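Local structure of malonyl CoA-acyl carrier protein transacylase (Staphylococcus aureus, 3IM9) at residues Lys46-Phe50 / Val116-Arg120; Asp276-Gly282 / Val298-Gln304; Val235-Asn239 / Asn252-Gln256. The protein transfers the malonyl group from malonyl-CoA to holo acyl carrier protein, releasing CoA, in bacterial fatty acid biosynthesis. All blocks are in the same frame, centred on the assembly; numbering follows the deposited sequence.

Interaction 1 of 3, residues Lys46-Phe50 / Val116-Arg120; sequences KTLDF and VKIVR
This is a helix-to-loop packing contact at the surface: the C-terminal end of helix 35-47 and the loop after it lie against helix 112-128. After helical Thr47, Leu48 leaves helical angles (-82/153), Asp49 turns (-89/11) and Phe50 is extended (-136/172). Val116-Arg120 is regular helix, with Arg120 N hydrogen-bonded to Val116 O at 3.0 Å. The closest CA pair is Leu48 and Lys117, 7.3 Å apart. Leu48 (m, t) puts CD1 3.9 Å from Val116 CG2 and CD2 3.8 Å from Arg120 CB. Thr47 CG2 lies 3.8 Å from Val116 CG1 and 3.5 Å from Lys117 CE. The side chain of Arg120 (chi1 t, chi2 p) runs past Leu48 to Asp49 and Phe50, both with chi1 p (69° and 70°). Arg120 NH2 forms a salt bridge with Asp49 OD1 at 2.9 Å, and Phe50 CD1 lies over one face of the guanidinium, 3.5 Å from Arg120 CZ. Water 2 accepts from Arg120 NE (3.0 Å) and weakly hydrogen-bonds Asp49 OD2 (2.8 Å). One guanidinium on helix 112-128 thus ties the loop to the start of helix 67-84: Asp49 meets its charge, Glu68 O and Asn69 OD1 accept from Arg120 NH1, beside an apolar patch that Pro72 completes.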
loop_
_atom_site.group_PDB
_atom_site.type_symbol
_atom_site.label_atom_id
_atom_site.label_comp_id
_atom_site.label_asym_id
_atom_site.label_seq_id
_atom_site.Cartn_x
_atom_site.Cartn_y
_atom_site.Cartn_z
ATOM N N LYS A 46 -16.538 10.502 12.058
ATOM C CA LYS A 46 -18.007 10.419 12.004
ATOM C C LYS A 46 -18.446 9.191 11.231
ATOM O O LYS A 46 -19.615 8.819 11.358
ATOM C CB LYS A 46 -18.567 11.650 11.285
ATOM C CG LYS A 46 -18.362 13.019 11.917
ATOM C CD LYS A 46 -18.217 12.855 13.324
ATOM C CE LYS A 46 -17.602 14.148 13.857
ATOM N NZ LYS A 46 -18.200 14.608 15.220
ATOM N N THR A 47 -17.608 8.599 10.371
ATOM C CA THR A 47 -18.052 7.489 9.536
ATOM C C THR A 47 -17.865 6.156 10.165
ATOM O O THR A 47 -18.707 5.249 10.041
ATOM C CB THR A 47 -17.227 7.544 8.237
ATOM O OG1 THR A 47 -17.597 8.721 7.481
ATOM C CG2 THR A 47 -17.393 6.319 7.416
ATOM N N LEU A 48 -16.720 5.949 10.830
ATOM C CA LEU A 48 -16.381 4.632 11.330
ATOM C C LEU A 48 -17.013 4.234 12.660
ATOM O O LEU A 48 -17.223 5.122 13.550
ATOM C CB LEU A 48 -14.833 4.543 11.401
ATOM C CG LEU A 48 -14.161 4.669 10.012
ATOM C CD1 LEU A 48 -12.743 4.908 10.098
ATOM C CD2 LEU A 48 -14.392 3.381 9.155
ATOM N N ASP A 49 -17.179 2.929 12.836
ATOM C CA ASP A 49 -17.824 2.355 14.014
ATOM C C ASP A 49 -16.840 2.078 15.165
ATOM O O ASP A 49 -17.181 1.370 16.116
ATOM C CB ASP A 49 -18.609 1.049 13.607
ATOM C CG ASP A 49 -17.722 -0.106 13.200
ATOM O OD1 ASP A 49 -16.482 -0.020 13.188
ATOM O OD2 ASP A 49 -18.341 -1.163 12.795
ATOM N N PHE A 50 -15.587 2.572 15.083
ATOM C CA PHE A 50 -14.726 2.520 16.244
ATOM C C PHE A 50 -14.041 3.893 16.335
ATOM O O PHE A 50 -14.204 4.731 15.395
ATOM C CB PHE A 50 -13.667 1.407 16.095
ATOM C CG PHE A 50 -12.586 1.700 15.015
ATOM C CD1 PHE A 50 -12.906 1.586 13.640
ATOM C CD2 PHE A 50 -11.243 1.931 15.385
ATOM C CE1 PHE A 50 -11.925 1.819 12.648
ATOM C CE2 PHE A 50 -10.306 2.198 14.439
ATOM C CZ PHE A 50 -10.643 2.102 13.022
ATOM N N VAL A 116 -12.936 5.203 2.746
ATOM C CA VAL A 116 -12.620 4.823 4.157
ATOM C C VAL A 116 -13.519 3.638 4.590
ATOM O O VAL A 116 -13.115 2.726 5.296
ATOM C CB VAL A 116 -12.653 6.043 5.153
ATOM C CG1 VAL A 116 -14.106 6.401 5.566
ATOM C CG2 VAL A 116 -11.812 5.683 6.376
ATOM N N LYS A 117 -14.763 3.634 4.043
ATOM C CA LYS A 117 -15.667 2.505 4.334
ATOM C C LYS A 117 -15.175 1.277 3.588
ATOM O O LYS A 117 -15.166 0.154 4.203
ATOM C CB LYS A 117 -17.122 2.842 3.871
ATOM C CG LYS A 117 -17.737 4.071 4.613
ATOM C CD LYS A 117 -18.955 4.608 3.917
ATOM C CE LYS A 117 -19.567 5.693 4.768
ATOM N NZ LYS A 117 -20.708 6.386 3.947
ATOM N N ILE A 118 -14.736 1.476 2.342
ATOM C CA ILE A 118 -14.273 0.333 1.564
ATOM C C ILE A 118 -13.022 -0.334 2.236
ATOM O O ILE A 118 -12.949 -1.579 2.342
ATOM C CB ILE A 118 -13.911 0.772 0.128
ATOM C CG1 ILE A 118 -15.304 0.934 -0.544
ATOM C CG2 ILE A 118 -13.089 -0.317 -0.599
ATOM C CD1 ILE A 118 -15.165 1.696 -1.850
ATOM N N VAL A 119 -12.069 0.496 2.703
ATOM C CA VAL A 119 -10.863 -0.141 3.239
ATOM C C VAL A 119 -11.111 -0.665 4.642
ATOM O O VAL A 119 -10.438 -1.666 5.072
ATOM C CB VAL A 119 -9.630 0.805 3.233
ATOM C CG1 VAL A 119 -9.308 1.219 1.807
ATOM C CG2 VAL A 119 -9.714 2.000 4.212
ATOM N N ARG A 120 -12.075 -0.107 5.419
ATOM C CA ARG A 120 -12.438 -0.761 6.631
ATOM C C ARG A 120 -12.995 -2.172 6.342
ATOM O O ARG A 120 -12.610 -3.128 7.049
ATOM C CB ARG A 120 -13.504 0.145 7.387
ATOM C CG ARG A 120 -14.217 -0.561 8.577
ATOM C CD ARG A 120 -13.218 -0.849 9.655
ATOM N NE ARG A 120 -13.958 -1.114 10.926
ATOM C CZ ARG A 120 -13.367 -1.466 12.043
ATOM N NH1 ARG A 120 -12.027 -1.633 12.091
ATOM N NH2 ARG A 120 -14.103 -1.649 13.194
HETATM O O HOH W 1 -19.865 8.781 5.737
HETATM O O HOH W 2 -16.894 -1.313 10.416
#

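Interaction 2 of 3, residues Asp276-Gly282 / Val298-Gln304; sequences DHFIEIG and VKLTSIQ
Parallel strands 275-281 and 299-303 pair here, with helix 286-294 as the crossover of a beta-alpha-beta unit; 299-303 is an outermost sheet strand within this chain. Their axes approach to 4.6 Å at 17°. The register runs from His277 level with Lys299 to Ile281 with Ile303. Backbone hydrogen bonds of 2.7-3.0 Å run Lys299 N to Asp276 O, Phe278 N to Lys299 O, Thr301 N to Phe278 O, Glu280 N to Thr301 O, Ile303 N to Glu280 O and Gly282 N to Ile303 O. On one face, Lys299 CD sits 3.7 Å from the His277 ring centroid (CH-pi), His277 NE2 hydrogen-bonds Thr301 OG1 at 2.7 Å, and Ile303 CG1 meets Ile279 CG2 at 3.9 Å. On the other, Phe278 (m, 90°) fits between Val298 and Leu300: Phe278 CD1 is 3.8 Å from Val298 CG2, and Phe278 CB 3.8 Å from Leu300 CD2. At Gly282 (151/-177) a CB would jam against Ile281 O, which calls for glycine. Helices 286-294 (Ile291) and 263-272 (Ile271) cover Phe278 and Val298, and strand 11-16 makes backbone hydrogen bonds to the other edge of strand 275-281.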
loop_
_atom_site.group_PDB
_atom_site.type_symbol
_atom_site.label_atom_id
_atom_site.label_comp_id
_atom_site.label_asym_id
_atom_site.label_seq_id
_atom_site.Cartn_x
_atom_site.Cartn_y
_atom_site.Cartn_z
ATOM N N ASP A 276 10.579 11.518 -12.530
ATOM C CA ASP A 276 11.868 11.652 -11.855
ATOM C C ASP A 276 11.761 12.255 -10.450
ATOM O O ASP A 276 12.736 12.621 -9.857
ATOM C CB ASP A 276 12.897 12.428 -12.703
ATOM C CG ASP A 276 12.421 13.755 -13.056
ATOM O OD1 ASP A 276 13.098 14.403 -13.898
ATOM O OD2 ASP A 276 11.381 14.204 -12.570
ATOM N N HIS A 277 10.532 12.344 -9.982
ATOM C CA HIS A 277 10.323 12.868 -8.620
ATOM C C HIS A 277 9.089 12.105 -8.068
ATOM O O HIS A 277 8.019 12.073 -8.652
ATOM C CB HIS A 277 9.981 14.374 -8.699
ATOM C CG HIS A 277 9.894 15.055 -7.335
ATOM N ND1 HIS A 277 9.404 16.343 -7.154
ATOM C CD2 HIS A 277 10.254 14.620 -6.087
ATOM C CE1 HIS A 277 9.463 16.655 -5.866
ATOM N NE2 HIS A 277 9.963 15.624 -5.199
ATOM N N PHE A 278 9.339 11.417 -6.949
ATOM C CA PHE A 278 8.261 10.724 -6.257
ATOM C C PHE A 278 8.080 11.443 -4.914
ATOM O O PHE A 278 9.037 11.607 -4.153
ATOM C CB PHE A 278 8.700 9.265 -5.975
ATOM C CG PHE A 278 8.794 8.412 -7.229
ATOM C CD1 PHE A 278 10.037 8.345 -7.940
ATOM C CD2 PHE A 278 7.698 7.721 -7.651
ATOM C CE1 PHE A 278 10.119 7.549 -9.108
ATOM C CE2 PHE A 278 7.757 6.882 -8.815
ATOM C CZ PHE A 278 8.989 6.830 -9.521
ATOM N N ILE A 279 6.847 11.696 -4.585
ATOM C CA ILE A 279 6.464 12.368 -3.328
ATOM C C ILE A 279 5.614 11.346 -2.583
ATOM O O ILE A 279 4.473 11.055 -2.932
ATOM C CB ILE A 279 5.657 13.576 -3.603
ATOM C CG1 ILE A 279 6.520 14.569 -4.450
ATOM C CG2 ILE A 279 5.271 14.306 -2.225
ATOM C CD1 ILE A 279 5.701 15.927 -4.809
ATOM N N GLU A 280 6.216 10.871 -1.465
ATOM C CA GLU A 280 5.497 9.945 -0.518
ATOM C C GLU A 280 4.705 10.741 0.497
ATOM O O GLU A 280 5.197 11.745 1.064
ATOM C CB GLU A 280 6.548 9.065 0.100
ATOM C CG GLU A 280 5.873 7.926 0.983
ATOM C CD GLU A 280 6.890 6.961 1.511
ATOM O OE1 GLU A 280 8.123 7.146 1.404
ATOM O OE2 GLU A 280 6.389 5.913 2.019
ATOM N N ILE A 281 3.450 10.364 0.703
ATOM C CA ILE A 281 2.554 11.166 1.561
ATOM C C ILE A 281 1.885 10.170 2.545
ATOM O O ILE A 281 1.072 9.298 2.151
ATOM C CB ILE A 281 1.457 11.879 0.703
ATOM C CG1 ILE A 281 2.213 12.796 -0.279
ATOM C CG2 ILE A 281 0.452 12.632 1.625
ATOM C CD1 ILE A 281 1.184 13.439 -1.318
ATOM N N GLY A 282 2.246 10.320 3.849
ATOM C CA GLY A 282 1.762 9.331 4.829
ATOM C C GLY A 282 2.821 9.295 5.922
ATOM O O GLY A 282 3.823 9.965 5.889
ATOM N N VAL A 298 16.467 9.152 -9.127
ATOM C CA VAL A 298 15.266 9.951 -9.053
ATOM C C VAL A 298 15.158 10.745 -7.718
ATOM O O VAL A 298 15.669 10.342 -6.679
ATOM C CB VAL A 298 13.967 9.095 -9.232
ATOM C CG1 VAL A 298 13.955 8.467 -10.649
ATOM C CG2 VAL A 298 13.769 8.000 -8.100
ATOM N N LYS A 299 14.438 11.851 -7.740
ATOM C CA LYS A 299 14.300 12.658 -6.528
ATOM C C LYS A 299 13.177 12.113 -5.619
ATOM O O LYS A 299 12.159 11.695 -6.146
ATOM C CB LYS A 299 13.919 14.089 -6.895
ATOM C CG LYS A 299 13.672 15.048 -5.711
ATOM C CD LYS A 299 13.427 16.454 -6.270
ATOM C CE LYS A 299 13.197 17.492 -5.168
ATOM N NZ LYS A 299 14.307 17.512 -4.150
ATOM N N LEU A 300 13.414 12.120 -4.298
ATOM C CA LEU A 300 12.435 11.589 -3.352
ATOM C C LEU A 300 12.091 12.642 -2.341
ATOM O O LEU A 300 12.999 13.257 -1.764
ATOM C CB LEU A 300 13.042 10.338 -2.647
ATOM C CG LEU A 300 13.360 9.176 -3.618
ATOM C CD1 LEU A 300 14.276 8.098 -2.966
ATOM C CD2 LEU A 300 12.103 8.625 -4.318
ATOM N N THR A 301 10.810 12.938 -2.184
ATOM C CA THR A 301 10.318 13.808 -1.152
ATOM C C THR A 301 9.370 13.045 -0.248
ATOM O O THR A 301 8.548 12.280 -0.759
ATOM C CB THR A 301 9.558 14.994 -1.791
ATOM O OG1 THR A 301 10.528 15.759 -2.573
ATOM C CG2 THR A 301 8.922 15.886 -0.690
ATOM N N SER A 302 9.484 13.260 1.081
ATOM C CA SER A 302 8.538 12.607 1.995
ATOM C C SER A 302 7.736 13.691 2.724
ATOM O O SER A 302 8.374 14.627 3.290
ATOM C CB SER A 302 9.292 11.717 3.026
ATOM O OG SER A 302 8.438 11.443 4.139
ATOM N N ILE A 303 6.404 13.562 2.734
ATOM C CA ILE A 303 5.466 14.429 3.480
ATOM C C ILE A 303 4.831 13.608 4.578
ATOM O O ILE A 303 4.023 12.704 4.266
ATOM C CB ILE A 303 4.372 15.077 2.563
ATOM C CG1 ILE A 303 5.026 15.749 1.363
ATOM C CG2 ILE A 303 3.434 16.003 3.350
ATOM C CD1 ILE A 303 5.821 16.901 1.677
ATOM N N GLN A 304 5.240 13.878 5.818
ATOM C CA GLN A 304 4.787 13.074 6.992
ATOM C C GLN A 304 4.023 13.945 7.998
ATOM O O GLN A 304 3.092 13.468 8.647
ATOM C CB GLN A 304 5.980 12.424 7.702
ATOM C CG GLN A 304 6.739 11.430 6.857
ATOM C CD GLN A 304 7.923 10.875 7.574
ATOM O OE1 GLN A 304 9.021 10.756 7.003
ATOM N NE2 GLN A 304 7.708 10.441 8.758
HETATM O O HOH W 3 6.105 10.096 3.725
#

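Interaction 3 of 3, residues Val235-Asn239 / Asn252-Gln256; sequences VQNVN and NMVKQ. With CA (calcium ion), chain B.
A calcium ion sits on the helix side of this buried contact, held by Met253 O at 2.7 Å and Gln256 OE1 at 2.6 Å. Tyr101 OH is also a ligand, and Arg122 belongs to the same site and hydrogen-bonds to Gln256 OE1. The helix is 246-256, with Gln256 N hydrogen-bonded to Asn252 O at 2.9 Å. Facing it is the loop after strand 234-235. Here Gln236 is extended (-83/146), while Asn237 and Val238 have helical angles. The closest CA atoms are those of Val238 and Gln256, 5.3 Å apart. Val238 (m) fills the hollow between Asn252 and Gln256: Val238 CG1 is 3.4 Å from Asn252 O and 3.3 Å from Gln256 CA, and Val238 CG2 is 3.4 Å from Asn252 CG. Beside it, Asn252 ND2 donates to Gln236 OE1 at 2.9 Å. Gln236 NE2 lies 3.3 Å from Met253 SD and hydrogen-bonds to Glu100 OE2. Water 4 bridges the backbones, accepting from Val238 N at 3.2 Å and donating to Asn252 O at 3.2 Å. Ser97 and His207 are probably the catalytic residues, as in related acyltransferases. The side chain of Asn237 is about 4 Å from that of Ser97. Gln256 NE2 hydrogen-bonds to Ser97 O, and Gln256 O makes a weak hydrogen bond with His207 ND1. The contact therefore borders the probable catalytic pair. Helix 99-106 touches Met253 and Gln256 through Glu100, helix 215-222 packs on Val254, and helix 263-272 covers Val235.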
loop_
_atom_site.group_PDB
_atom_site.type_symbol
_atom_site.label_atom_id
_atom_site.label_comp_id
_atom_site.label_asym_id
_atom_site.label_seq_id
_atom_site.Cartn_x
_atom_site.Cartn_y
_atom_site.Cartn_z
ATOM N N VAL A 235 -1.091 3.759 -11.176
ATOM C CA VAL A 235 -0.302 2.578 -11.582
ATOM C C VAL A 235 -0.686 1.472 -10.611
ATOM O O VAL A 235 -0.360 1.552 -9.433
ATOM C CB VAL A 235 1.167 2.849 -11.596
ATOM C CG1 VAL A 235 1.969 1.614 -12.110
ATOM C CG2 VAL A 235 1.416 4.020 -12.594
ATOM N N GLN A 236 -1.419 0.470 -11.078
ATOM C CA GLN A 236 -2.033 -0.519 -10.187
ATOM C C GLN A 236 -1.065 -1.624 -9.803
ATOM O O GLN A 236 -0.175 -2.049 -10.586
ATOM C CB GLN A 236 -3.326 -1.102 -10.763
ATOM C CG GLN A 236 -4.319 0.047 -10.915
ATOM C CD GLN A 236 -5.766 -0.483 -11.011
ATOM O OE1 GLN A 236 -6.271 -0.773 -12.131
ATOM N NE2 GLN A 236 -6.445 -0.615 -9.886
ATOM N N ASN A 237 -1.226 -2.106 -8.543
ATOM C CA ASN A 237 -0.342 -3.122 -8.028
ATOM C C ASN A 237 -0.396 -4.441 -8.808
ATOM O O ASN A 237 0.602 -5.165 -8.827
ATOM C CB ASN A 237 -0.739 -3.437 -6.557
ATOM C CG ASN A 237 -0.345 -2.389 -5.553
ATOM O OD1 ASN A 237 0.424 -1.411 -5.811
ATOM N ND2 ASN A 237 -0.903 -2.576 -4.386
ATOM N N VAL A 238 -1.575 -4.779 -9.350
ATOM C CA VAL A 238 -1.780 -6.142 -9.976
ATOM C C VAL A 238 -0.940 -6.218 -11.244
ATOM O O VAL A 238 -0.340 -7.239 -11.512
ATOM C CB VAL A 238 -3.273 -6.432 -10.269
ATOM C CG1 VAL A 238 -4.035 -6.569 -9.063
ATOM C CG2 VAL A 238 -3.976 -5.391 -11.050
ATOM N N ASN A 239 -0.905 -5.118 -12.033
ATOM C CA ASN A 239 -0.309 -5.201 -13.413
ATOM C C ASN A 239 0.764 -4.205 -13.700
ATOM O O ASN A 239 1.386 -4.257 -14.767
ATOM C CB ASN A 239 -1.486 -5.061 -14.471
ATOM C CG ASN A 239 -2.140 -3.653 -14.456
ATOM O OD1 ASN A 239 -1.892 -2.841 -13.553
ATOM N ND2 ASN A 239 -2.957 -3.312 -15.515
ATOM N N ASN A 252 -9.481 -4.465 -10.944
ATOM C CA ASN A 252 -8.102 -4.672 -10.457
ATOM C C ASN A 252 -7.987 -4.507 -8.943
ATOM O O ASN A 252 -7.029 -5.074 -8.384
ATOM C CB ASN A 252 -7.179 -3.700 -11.178
ATOM C CG ASN A 252 -6.817 -4.223 -12.575
ATOM O OD1 ASN A 252 -6.964 -5.426 -12.855
ATOM N ND2 ASN A 252 -6.335 -3.356 -13.404
ATOM N N MET A 253 -8.937 -3.832 -8.310
ATOM C CA MET A 253 -8.884 -3.814 -6.859
ATOM C C MET A 253 -9.329 -5.138 -6.293
ATOM O O MET A 253 -8.864 -5.496 -5.145
ATOM C CB MET A 253 -9.852 -2.713 -6.309
ATOM C CG MET A 253 -9.383 -1.225 -6.726
ATOM S SD MET A 253 -7.638 -0.920 -6.835
ATOM C CE MET A 253 -7.088 -1.149 -5.074
ATOM N N VAL A 254 -10.291 -5.825 -6.944
ATOM C CA VAL A 254 -10.617 -7.126 -6.445
ATOM C C VAL A 254 -9.410 -8.117 -6.712
ATOM O O VAL A 254 -9.000 -8.870 -5.779
ATOM C CB VAL A 254 -11.902 -7.686 -7.165
ATOM C CG1 VAL A 254 -12.219 -9.034 -6.555
ATOM C CG2 VAL A 254 -13.020 -6.681 -6.893
ATOM N N LYS A 255 -8.821 -8.041 -7.908
ATOM C CA LYS A 255 -7.651 -8.959 -8.211
ATOM C C LYS A 255 -6.474 -8.680 -7.285
ATOM O O LYS A 255 -5.735 -9.580 -6.948
ATOM C CB LYS A 255 -7.165 -8.772 -9.635
ATOM C CG LYS A 255 -8.266 -9.135 -10.623
ATOM C CD LYS A 255 -7.739 -9.001 -12.054
ATOM C CE LYS A 255 -8.881 -9.536 -13.005
ATOM N NZ LYS A 255 -8.456 -9.439 -14.460
ATOM N N GLN A 256 -6.368 -7.421 -6.842
ATOM C CA GLN A 256 -5.241 -6.995 -5.996
ATOM C C GLN A 256 -5.189 -7.870 -4.717
ATOM O O GLN A 256 -4.087 -8.179 -4.218
ATOM C CB GLN A 256 -5.428 -5.535 -5.595
ATOM C CG GLN A 256 -4.144 -4.921 -4.968
ATOM C CD GLN A 256 -4.486 -3.857 -3.921
ATOM O OE1 GLN A 256 -5.394 -4.025 -3.111
ATOM N NE2 GLN A 256 -3.764 -2.771 -3.949
HETATM CA CA CA B . -7.959 -4.425 -2.887
HETATM O O HOH W 4 -4.252 -3.409 -8.325
#

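Overall arrangement
From the N terminus, interaction 1 comes first. It closes a mainly helical stretch of 65 residues, which includes helix 67-84 and strand 92-95. Interaction 3 follows and closes a 12-residue loop containing strand 242-243 and the start of helix 246-256. Interaction 2 comes last, closing the crossover through helix 286-294. The three are in series: none nests in or crosses another. Their centres are 22 to 27 Å apart, and none touches another. Interaction 1 joins the end of helix 35-47 and the loop after it to helix 112-128, interaction 3 lies beside the probable active site, and interaction 2 forms the edge of the four-stranded parallel sheet. All three belong to the acyl transferase domain.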